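Local coordinates for diphosphomevalonate decarboxylase, putative (Trypanosoma brucei, PDB 2HKE), which probably catalyses the ATP-dependent decarboxylation of (R)-5-diphosphomevalonate to isopentenyl diphosphate in the mevalonate pathway, at residues 19-23 / 158-163; 32-36 / 216-221; 244-249 / 286-292. The protein carries 1 engineered substitution. Numbering follows the deposited sequence.

Interaction 1: 19-23 / 158-163; sequences YWGKR and WNKGEK. With SO4 (sulfate ion), chain C.
Residues 19-23, an extended part of the loop after strand 5-15, pack beside strand 155-159 within the N-terminal domain. They run in nearly the same direction as 158-163, with end-to-end vectors 9° apart. The CA atoms of Tyr19 and Trp158 are 8.8 Å apart, and those of Arg23 and Lys160 9.3 Å. Trp158, still in strand, has chi1 t and sends its ring edge toward the face of Tyr19, also chi1 t. This is an edge-to-face (T-shaped) pair: centroids of the Tyr19 ring and the six-membered ring of Trp158 4.7 Å apart, planes at 64°, closest atoms Trp158 CZ3 and Tyr19 CG at 3.6 Å. Lys160 O accepts a hydrogen bond from Arg23 NH1 at 2.8 Å, reached by an Arg23 side chain with chi1 p and then extended. Gly161, at positive phi (72°), places its O over one face of the guanidinium, 3.4 Å from Arg23 NH2. At Lys163 a water closes the contact, 2.9 Å from Arg23 NH2 and 2.6 Å from Lys163 O. Tyr19 OH also accepts from Lys22 NZ (3.0 Å). Both bind the sulfate, Tyr19 OH to O4 and Lys22 NZ to O1, each at 2.6 Å. Thr200, Arg77, Ser144 and Gly145 complete this anion site, probably filled from the crystallisation liquor. Tyr19 and Lys22 pack on Met203 of helix 199-209, while Trp158 pairs through its backbone with Ser36 of strand 36-40.

Interaction 2: 32-36 / 216-221; sequences PTNDS and RISETV
Asn34, Ile217 and Val221 bury the most surface where the loop 32-36 meets helix 213-234. The loop is irregular until Ser36. Residues 216-221 are helical with a wider pi-type turn, in which Val221 N bonds Arg216 O at 2.9 Å. The CA atoms of Asn34 and Ile217 are 5.9 Å apart. Asn34 (chi1 p) points toward the helix. Its CB lies 3.9 Å from Val221 CG1, and its OD1 4.1 Å from Ile217 CG1. Val221 (chi1 t) also brings CG1 to 3.5 Å from Asp35 O. Ile217 (chi1 m, chi2 t) packs CD1 against Thr33 CB and CG2 against Thr33 O, both at 3.5 Å. Polar links run through water. One water joins Thr33 O (3.2 Å) to Ile217 O (2.8 Å); another joins Asn34 OD1 to Arg216 NE, 2.8 Å from each. Within the loop, Thr33 OG1 donates to Asn34 OD1 (2.9 Å), and Asn34 ND2 to Asp35 O (2.8 Å). Arg216 makes a salt bridge to Glu247. This is interdomain packing, a loop of the N-terminal domain against a helix of the C-terminal domain. Helix 199-209 lies alongside, its Leu207 touching Thr33 and Ile217, and strand 36-40 continues the loop.

Interaction 3: 244-249 / 286-292; sequences AMLESD and TALAYTF
This is helix-on-sheet packing in the C-terminal domain of a GHMP-type fold. Residues 244-249 of helix 237-256 lie along strand 288-291, an outermost strand of its five-stranded sheet. The axes of these short segments approach to 7.0 Å and cross at 26°, with N-to-C directions nearly parallel. CA atoms pair Met245 with Tyr290 at 5.8 Å and Ser248 with Thr291 at 5.1 Å. Two direct hydrogen bonds join the segments. Phe292 N donates to Ser248 OG (3.1 Å), presented by a t rotamer. Tyr290 OH donates to Asp249 OD1 (2.8 Å). One water donates to Ala244 O and accepts from Thr291 OG1, 2.6 Å from each; Thr291 OG1 also bonds to Lys18. A second water donates to Ser248 O (2.7 Å) and Phe292 O (2.8 Å); Phe292 O also bonds to Lys18 NZ. Tyr290 N and O are buried without a polar partner. Met245 fills the apolar part: CE is 3.7 Å from Thr286 CG2 and CG 4.2 Å from Ala289 CB. Met245 SD makes an oblique Met-aromatic contact, 3.4 Å from Tyr290 CE2; Met245 CG lies over the ring face, 3.6 Å from the centroid (CH-pi).

Interactions 1 and 2 are neighbours, with centres 8 Å apart. Their segments alternate along the chain, both drawing on the loop between strands 5-15 and 36-40. Lys160 N meets Asp35 OD1 at 2.8 Å, and Gly21 O meets Thr33 N at 2.9 Å, both probable hydrogen bonds. Interaction 3 follows both in sequence, and its centre lies 18 Å from that of interaction 2. A salt bridge, Arg216 NH1 to Glu247 OE2 at 2.8 Å, joins these two through the consecutive helices 213-234 and 237-256. Interaction 1 belongs to the N-terminal domain and interaction 3 to the C-terminal domain. Interaction 2 spans both, so the three form a connected path from one domain to the other.

Interaction 1: 19-23 / 158-163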
loop_
_atom_site.group_PDB
_atom_site.type_symbol
_atom_site.label_atom_id
_atom_site.label_comp_id
_atom_site.label_asym_id
_atom_site.label_seq_id
_atom_site.Cartn_x
_atom_site.Cartn_y
_atom_site.Cartn_z
ATOM N N TYR A 19 -0.460 1.662 -9.740
ATOM C CA TYR A 19 0.118 2.955 -10.024
ATOM C C TYR A 19 1.572 2.708 -10.492
ATOM O O TYR A 19 2.365 2.183 -9.760
ATOM C CB TYR A 19 0.100 3.793 -8.752
ATOM C CG TYR A 19 1.036 4.997 -8.675
ATOM C CD1 TYR A 19 1.108 5.915 -9.718
ATOM C CD2 TYR A 19 1.796 5.240 -7.527
ATOM C CE1 TYR A 19 1.954 7.010 -9.638
ATOM C CE2 TYR A 19 2.613 6.346 -7.418
ATOM C CZ TYR A 19 2.716 7.203 -8.470
ATOM O OH TYR A 19 3.507 8.301 -8.352
ATOM N N TRP A 20 1.908 3.093 -11.731
ATOM C CA TRP A 20 3.254 2.989 -12.212
ATOM C C TRP A 20 3.391 3.967 -13.355
ATOM O O TRP A 20 3.063 3.662 -14.473
ATOM C CB TRP A 20 3.592 1.563 -12.640
ATOM C CG TRP A 20 5.065 1.318 -12.802
ATOM C CD1 TRP A 20 5.739 1.097 -13.964
ATOM C CD2 TRP A 20 5.994 1.165 -11.759
ATOM N NE1 TRP A 20 7.083 0.881 -13.706
ATOM C CE2 TRP A 20 7.253 0.906 -12.347
ATOM C CE3 TRP A 20 5.911 1.256 -10.364
ATOM C CZ2 TRP A 20 8.398 0.747 -11.590
ATOM C CZ3 TRP A 20 7.085 1.112 -9.622
ATOM C CH2 TRP A 20 8.301 0.866 -10.248
ATOM N N GLY A 21 3.816 5.180 -13.016
ATOM C CA GLY A 21 4.029 6.254 -13.945
ATOM C C GLY A 21 3.311 7.551 -13.608
ATOM O O GLY A 21 2.080 7.553 -13.360
ATOM N N LYS A 22 4.058 8.651 -13.654
ATOM C CA LYS A 22 3.499 9.989 -13.607
ATOM C C LYS A 22 3.413 10.604 -15.011
ATOM O O LYS A 22 4.379 10.527 -15.795
ATOM C CB LYS A 22 4.326 10.886 -12.695
ATOM C CG LYS A 22 4.413 10.367 -11.246
ATOM C CD LYS A 22 5.424 11.145 -10.449
ATOM C CE LYS A 22 5.686 10.672 -9.012
ATOM N NZ LYS A 22 6.212 9.322 -8.966
ATOM N N ARG A 23 2.276 11.213 -15.306
ATOM C CA ARG A 23 2.063 11.845 -16.595
ATOM C C ARG A 23 2.776 13.184 -16.768
ATOM O O ARG A 23 3.334 13.760 -15.821
ATOM C CB ARG A 23 0.567 11.961 -16.874
ATOM C CG ARG A 23 -0.183 12.942 -16.000
ATOM C CD ARG A 23 -1.628 13.086 -16.470
ATOM N NE ARG A 23 -2.377 14.160 -15.820
ATOM C CZ ARG A 23 -3.210 14.005 -14.787
ATOM N NH1 ARG A 23 -3.331 12.839 -14.182
ATOM N NH2 ARG A 23 -3.875 15.043 -14.301
ATOM N N TRP A 158 -7.732 5.767 -6.815
ATOM C CA TRP A 158 -7.059 7.014 -7.040
ATOM C C TRP A 158 -7.451 7.423 -8.454
ATOM O O TRP A 158 -7.044 6.759 -9.441
ATOM C CB TRP A 158 -5.516 6.810 -6.946
ATOM C CG TRP A 158 -4.716 8.035 -7.163
ATOM C CD1 TRP A 158 -5.187 9.308 -7.361
ATOM C CD2 TRP A 158 -3.289 8.118 -7.264
ATOM N NE1 TRP A 158 -4.137 10.177 -7.560
ATOM C CE2 TRP A 158 -2.966 9.477 -7.496
ATOM C CE3 TRP A 158 -2.256 7.190 -7.144
ATOM C CZ2 TRP A 158 -1.659 9.920 -7.646
ATOM C CZ3 TRP A 158 -0.930 7.653 -7.312
ATOM C CH2 TRP A 158 -0.672 9.014 -7.534
ATOM N N ASN A 159 -8.297 8.445 -8.542
ATOM C CA ASN A 159 -8.718 9.034 -9.791
ATOM C C ASN A 159 -7.592 9.898 -10.360
ATOM O O ASN A 159 -7.129 10.819 -9.714
ATOM C CB ASN A 159 -10.008 9.865 -9.588
ATOM C CG ASN A 159 -11.089 9.074 -8.957
ATOM O OD1 ASN A 159 -11.736 8.262 -9.617
ATOM N ND2 ASN A 159 -11.206 9.188 -7.647
ATOM N N LYS A 160 -7.148 9.605 -11.585
ATOM C CA LYS A 160 -6.026 10.342 -12.179
ATOM C C LYS A 160 -6.282 11.814 -12.423
ATOM O O LYS A 160 -5.364 12.621 -12.335
ATOM C CB LYS A 160 -5.523 9.690 -13.475
ATOM C CG LYS A 160 -6.457 9.666 -14.597
ATOM C CD LYS A 160 -5.707 9.062 -15.803
ATOM C CE LYS A 160 -6.694 8.567 -16.788
ATOM N NZ LYS A 160 -7.547 9.677 -17.249
ATOM N N GLY A 161 -7.537 12.161 -12.666
ATOM C CA GLY A 161 -7.886 13.548 -12.971
ATOM C C GLY A 161 -7.420 13.944 -14.362
ATOM O O GLY A 161 -6.680 13.201 -15.068
ATOM N N GLU A 162 -7.893 15.102 -14.782
ATOM C CA GLU A 162 -7.444 15.673 -16.038
ATOM C C GLU A 162 -6.910 17.106 -15.928
ATOM O O GLU A 162 -6.359 17.630 -16.889
ATOM C CB GLU A 162 -8.584 15.587 -17.058
ATOM C CG GLU A 162 -9.884 16.237 -16.642
ATOM C CD GLU A 162 -10.955 16.187 -17.749
ATOM O OE1 GLU A 162 -10.823 15.354 -18.667
ATOM O OE2 GLU A 162 -11.939 16.970 -17.689
ATOM N N LYS A 163 -7.004 17.714 -14.748
ATOM C CA LYS A 163 -6.596 19.100 -14.563
ATOM C C LYS A 163 -5.115 19.217 -14.232
ATOM O O LYS A 163 -4.600 18.550 -13.298
ATOM C CB LYS A 163 -7.437 19.756 -13.466
ATOM C CG LYS A 163 -8.909 19.815 -13.837
ATOM C CD LYS A 163 -9.767 20.479 -12.747
ATOM C CE LYS A 163 -11.211 20.622 -13.245
ATOM N NZ LYS A 163 -12.061 21.383 -12.279
HETATM S S SO4 C . 5.813 8.335 -5.592
HETATM O O1 SO4 C . 6.817 8.838 -6.508
HETATM O O2 SO4 C . 5.759 6.894 -5.666
HETATM O O3 SO4 C . 6.148 8.712 -4.224
HETATM O O4 SO4 C . 4.498 8.861 -5.964
HETATM O O HOH W 1 -5.382 16.294 -12.172
#

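Interaction 2: 32-36 / 216-221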
loop_
_atom_site.group_PDB
_atom_site.type_symbol
_atom_site.label_atom_id
_atom_site.label_comp_id
_atom_site.label_asym_id
_atom_site.label_seq_id
_atom_site.Cartn_x
_atom_site.Cartn_y
_atom_site.Cartn_z
ATOM N N PRO A 32 -0.792 10.876 -11.881
ATOM C CA PRO A 32 -0.416 9.611 -12.470
ATOM C C PRO A 32 -0.872 9.482 -13.929
ATOM O O PRO A 32 -1.755 10.237 -14.360
ATOM C CB PRO A 32 -1.112 8.627 -11.589
ATOM C CG PRO A 32 -2.386 9.299 -11.216
ATOM C CD PRO A 32 -2.033 10.765 -11.118
ATOM N N THR A 33 -0.271 8.545 -14.665
ATOM C CA THR A 33 -0.736 8.241 -16.032
ATOM C C THR A 33 -2.072 7.513 -16.088
ATOM O O THR A 33 -2.741 7.518 -17.124
ATOM C CB THR A 33 0.300 7.384 -16.783
ATOM O OG1 THR A 33 0.668 6.237 -15.984
ATOM C CG2 THR A 33 1.532 8.152 -17.039
ATOM N N ASN A 34 -2.461 6.828 -15.003
ATOM C CA ASN A 34 -3.692 6.043 -15.011
ATOM C C ASN A 34 -4.242 5.960 -13.586
ATOM O O ASN A 34 -3.510 6.251 -12.610
ATOM C CB ASN A 34 -3.420 4.635 -15.555
ATOM C CG ASN A 34 -2.251 3.958 -14.864
ATOM O OD1 ASN A 34 -1.105 4.096 -15.325
ATOM N ND2 ASN A 34 -2.513 3.269 -13.706
ATOM N N ASP A 35 -5.491 5.570 -13.486
ATOM C CA ASP A 35 -6.093 5.334 -12.188
ATOM C C ASP A 35 -5.424 4.131 -11.526
ATOM O O ASP A 35 -4.868 3.245 -12.177
ATOM C CB ASP A 35 -7.548 4.982 -12.331
ATOM C CG ASP A 35 -8.443 6.139 -12.770
ATOM O OD1 ASP A 35 -8.058 7.329 -12.889
ATOM O OD2 ASP A 35 -9.629 5.784 -13.016
ATOM N N SER A 36 -5.561 4.061 -10.205
ATOM C CA SER A 36 -5.163 2.863 -9.487
ATOM C C SER A 36 -6.253 2.507 -8.485
ATOM O O SER A 36 -7.149 3.314 -8.251
ATOM C CB SER A 36 -3.801 3.027 -8.836
ATOM O OG SER A 36 -3.662 4.223 -8.103
ATOM N N ARG A 216 -1.049 -0.082 -22.046
ATOM C CA ARG A 216 -1.504 -0.165 -20.621
ATOM C C ARG A 216 -2.340 1.053 -20.224
ATOM O O ARG A 216 -3.411 0.906 -19.653
ATOM C CB ARG A 216 -0.323 -0.374 -19.689
ATOM C CG ARG A 216 -0.714 -0.285 -18.204
ATOM C CD ARG A 216 0.412 -0.579 -17.277
ATOM N NE ARG A 216 -0.072 -0.354 -15.914
ATOM C CZ ARG A 216 -0.989 -1.093 -15.299
ATOM N NH1 ARG A 216 -1.480 -2.206 -15.841
ATOM N NH2 ARG A 216 -1.373 -0.732 -14.074
ATOM N N ILE A 217 -1.832 2.242 -20.531
ATOM C CA ILE A 217 -2.444 3.491 -20.140
ATOM C C ILE A 217 -3.684 3.741 -20.946
ATOM O O ILE A 217 -4.718 4.152 -20.435
ATOM C CB ILE A 217 -1.427 4.650 -20.307
ATOM C CG1 ILE A 217 -0.289 4.434 -19.297
ATOM C CG2 ILE A 217 -2.105 6.033 -20.200
ATOM C CD1 ILE A 217 0.971 5.247 -19.521
ATOM N N SER A 218 -3.595 3.463 -22.247
ATOM C CA SER A 218 -4.693 3.803 -23.117
ATOM C C SER A 218 -5.859 2.835 -23.041
ATOM O O SER A 218 -7.012 3.251 -23.072
ATOM C CB SER A 218 -4.181 3.835 -24.560
ATOM O OG SER A 218 -5.211 4.331 -25.370
ATOM N N GLU A 219 -5.574 1.542 -22.983
ATOM C CA GLU A 219 -6.597 0.519 -23.087
ATOM C C GLU A 219 -6.759 -0.305 -21.808
ATOM O O GLU A 219 -7.864 -0.509 -21.371
ATOM C CB GLU A 219 -6.247 -0.402 -24.266
ATOM C CG GLU A 219 -7.174 -1.598 -24.455
ATOM C CD GLU A 219 -6.773 -2.507 -25.608
ATOM O OE1 GLU A 219 -7.166 -2.240 -26.766
ATOM O OE2 GLU A 219 -6.136 -3.505 -25.306
ATOM N N THR A 220 -5.674 -0.782 -21.230
ATOM C CA THR A 220 -5.771 -1.911 -20.301
ATOM C C THR A 220 -6.314 -1.424 -18.961
ATOM O O THR A 220 -7.219 -2.003 -18.395
ATOM C CB THR A 220 -4.425 -2.594 -20.096
ATOM O OG1 THR A 220 -3.875 -2.973 -21.382
ATOM C CG2 THR A 220 -4.557 -3.856 -19.234
ATOM N N VAL A 221 -5.717 -0.372 -18.432
ATOM C CA VAL A 221 -6.183 0.079 -17.077
ATOM C C VAL A 221 -7.640 0.481 -17.140
ATOM O O VAL A 221 -8.421 0.049 -16.299
ATOM C CB VAL A 221 -5.296 1.139 -16.469
ATOM C CG1 VAL A 221 -5.950 1.754 -15.182
ATOM C CG2 VAL A 221 -3.915 0.527 -16.140
HETATM O O HOH W 2 -5.262 5.791 -18.226
HETATM O O HOH W 3 0.748 2.109 -14.879
#

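Interaction 3: 244-249 / 286-292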
loop_
_atom_site.group_PDB
_atom_site.type_symbol
_atom_site.label_atom_id
_atom_site.label_comp_id
_atom_site.label_asym_id
_atom_site.label_seq_id
_atom_site.Cartn_x
_atom_site.Cartn_y
_atom_site.Cartn_z
ATOM N N ALA A 244 -6.345 -9.009 -10.322
ATOM C CA ALA A 244 -5.179 -8.697 -9.486
ATOM C C ALA A 244 -3.890 -9.412 -9.994
ATOM O O ALA A 244 -2.781 -8.851 -9.997
ATOM C CB ALA A 244 -5.468 -9.055 -8.043
ATOM N N MET A 245 -4.025 -10.675 -10.416
ATOM C CA MET A 245 -2.874 -11.429 -10.894
ATOM C C MET A 245 -2.433 -10.929 -12.273
ATOM O O MET A 245 -1.251 -10.906 -12.563
ATOM C CB MET A 245 -3.196 -12.921 -10.938
ATOM C CG MET A 245 -3.269 -13.490 -9.508
ATOM S SD MET A 245 -3.515 -15.227 -9.316
ATOM C CE MET A 245 -5.244 -15.391 -9.721
ATOM N N LEU A 246 -3.373 -10.530 -13.110
ATOM C CA LEU A 246 -3.005 -9.959 -14.427
ATOM C C LEU A 246 -2.244 -8.675 -14.251
ATOM O O LEU A 246 -1.242 -8.446 -14.884
ATOM C CB LEU A 246 -4.248 -9.657 -15.250
ATOM C CG LEU A 246 -4.944 -10.867 -15.849
ATOM C CD1 LEU A 246 -6.336 -10.444 -16.388
ATOM C CD2 LEU A 246 -4.063 -11.469 -16.943
ATOM N N GLU A 247 -2.678 -7.856 -13.324
ATOM C CA GLU A 247 -2.031 -6.579 -13.063
ATOM C C GLU A 247 -0.644 -6.770 -12.495
ATOM O O GLU A 247 0.327 -6.104 -12.890
ATOM C CB GLU A 247 -2.895 -5.779 -12.091
ATOM C CG GLU A 247 -4.005 -4.992 -12.758
ATOM C CD GLU A 247 -3.467 -3.801 -13.524
ATOM O OE1 GLU A 247 -2.914 -2.869 -12.882
ATOM O OE2 GLU A 247 -3.531 -3.819 -14.787
ATOM N N SER A 248 -0.515 -7.698 -11.559
ATOM C CA SER A 248 0.781 -8.011 -10.981
ATOM C C SER A 248 1.732 -8.525 -12.021
ATOM O O SER A 248 2.884 -8.101 -12.097
ATOM C CB SER A 248 0.586 -9.074 -9.910
ATOM O OG SER A 248 1.821 -9.384 -9.274
ATOM N N ASP A 249 1.256 -9.462 -12.843
ATOM C CA ASP A 249 2.098 -9.984 -13.934
ATOM C C ASP A 249 2.554 -8.855 -14.851
ATOM O O ASP A 249 3.763 -8.808 -15.244
ATOM C CB ASP A 249 1.329 -11.027 -14.766
ATOM C CG ASP A 249 1.042 -12.305 -14.025
ATOM O OD1 ASP A 249 1.620 -12.595 -12.950
ATOM O OD2 ASP A 249 0.223 -13.094 -14.579
ATOM N N THR A 286 -10.241 -20.368 -8.858
ATOM C CA THR A 286 -9.370 -19.288 -8.383
ATOM C C THR A 286 -9.755 -18.975 -6.928
ATOM O O THR A 286 -10.642 -18.171 -6.656
ATOM C CB THR A 286 -9.460 -18.099 -9.268
ATOM O OG1 THR A 286 -9.158 -18.492 -10.638
ATOM C CG2 THR A 286 -8.424 -17.007 -8.788
ATOM N N ALA A 287 -9.103 -19.698 -6.018
ATOM C CA ALA A 287 -9.322 -19.539 -4.595
ATOM C C ALA A 287 -8.404 -18.494 -3.956
ATOM O O ALA A 287 -8.659 -17.993 -2.839
ATOM C CB ALA A 287 -9.168 -20.908 -3.913
ATOM N N LEU A 288 -7.298 -18.193 -4.625
ATOM C CA LEU A 288 -6.181 -17.461 -3.992
ATOM C C LEU A 288 -5.583 -16.579 -5.072
ATOM O O LEU A 288 -5.408 -17.035 -6.189
ATOM C CB LEU A 288 -5.132 -18.442 -3.412
ATOM C CG LEU A 288 -3.938 -17.883 -2.651
ATOM C CD1 LEU A 288 -4.399 -17.028 -1.386
ATOM C CD2 LEU A 288 -2.968 -19.005 -2.220
ATOM N N ALA A 289 -5.318 -15.308 -4.750
ATOM C CA ALA A 289 -4.683 -14.383 -5.665
ATOM C C ALA A 289 -3.431 -13.827 -5.061
ATOM O O ALA A 289 -3.353 -13.636 -3.835
ATOM C CB ALA A 289 -5.627 -13.191 -6.013
ATOM N N TYR A 290 -2.425 -13.593 -5.914
ATOM C CA TYR A 290 -1.174 -12.903 -5.530
ATOM C C TYR A 290 -1.168 -11.495 -6.146
ATOM O O TYR A 290 -1.792 -11.246 -7.182
ATOM C CB TYR A 290 0.067 -13.681 -5.977
ATOM C CG TYR A 290 0.157 -13.897 -7.458
ATOM C CD1 TYR A 290 0.548 -12.844 -8.320
ATOM C CD2 TYR A 290 -0.206 -15.134 -8.024
ATOM C CE1 TYR A 290 0.559 -13.058 -9.721
ATOM C CE2 TYR A 290 -0.162 -15.346 -9.393
ATOM C CZ TYR A 290 0.240 -14.311 -10.231
ATOM O OH TYR A 290 0.241 -14.565 -11.595
ATOM N N THR A 291 -0.423 -10.598 -5.502
ATOM C CA THR A 291 0.034 -9.395 -6.143
ATOM C C THR A 291 1.363 -8.985 -5.537
ATOM O O THR A 291 1.568 -9.159 -4.351
ATOM C CB THR A 291 -1.000 -8.272 -6.132
ATOM O OG1 THR A 291 -0.571 -7.259 -7.036
ATOM C CG2 THR A 291 -1.166 -7.641 -4.753
ATOM N N PHE A 292 2.261 -8.492 -6.385
ATOM C CA PHE A 292 3.508 -7.886 -5.998
ATOM C C PHE A 292 3.462 -6.413 -6.361
ATOM O O PHE A 292 2.914 -6.061 -7.399
ATOM C CB PHE A 292 4.700 -8.561 -6.738
ATOM C CG PHE A 292 4.850 -10.025 -6.399
ATOM C CD1 PHE A 292 4.018 -10.948 -6.985
ATOM C CD2 PHE A 292 5.781 -10.467 -5.457
ATOM C CE1 PHE A 292 4.107 -12.286 -6.697
ATOM C CE2 PHE A 292 5.861 -11.792 -5.142
ATOM C CZ PHE A 292 5.023 -12.706 -5.741
HETATM O O HOH W 4 -2.444 -6.633 -8.693
HETATM O O HOH W 5 3.887 -6.845 -9.874
#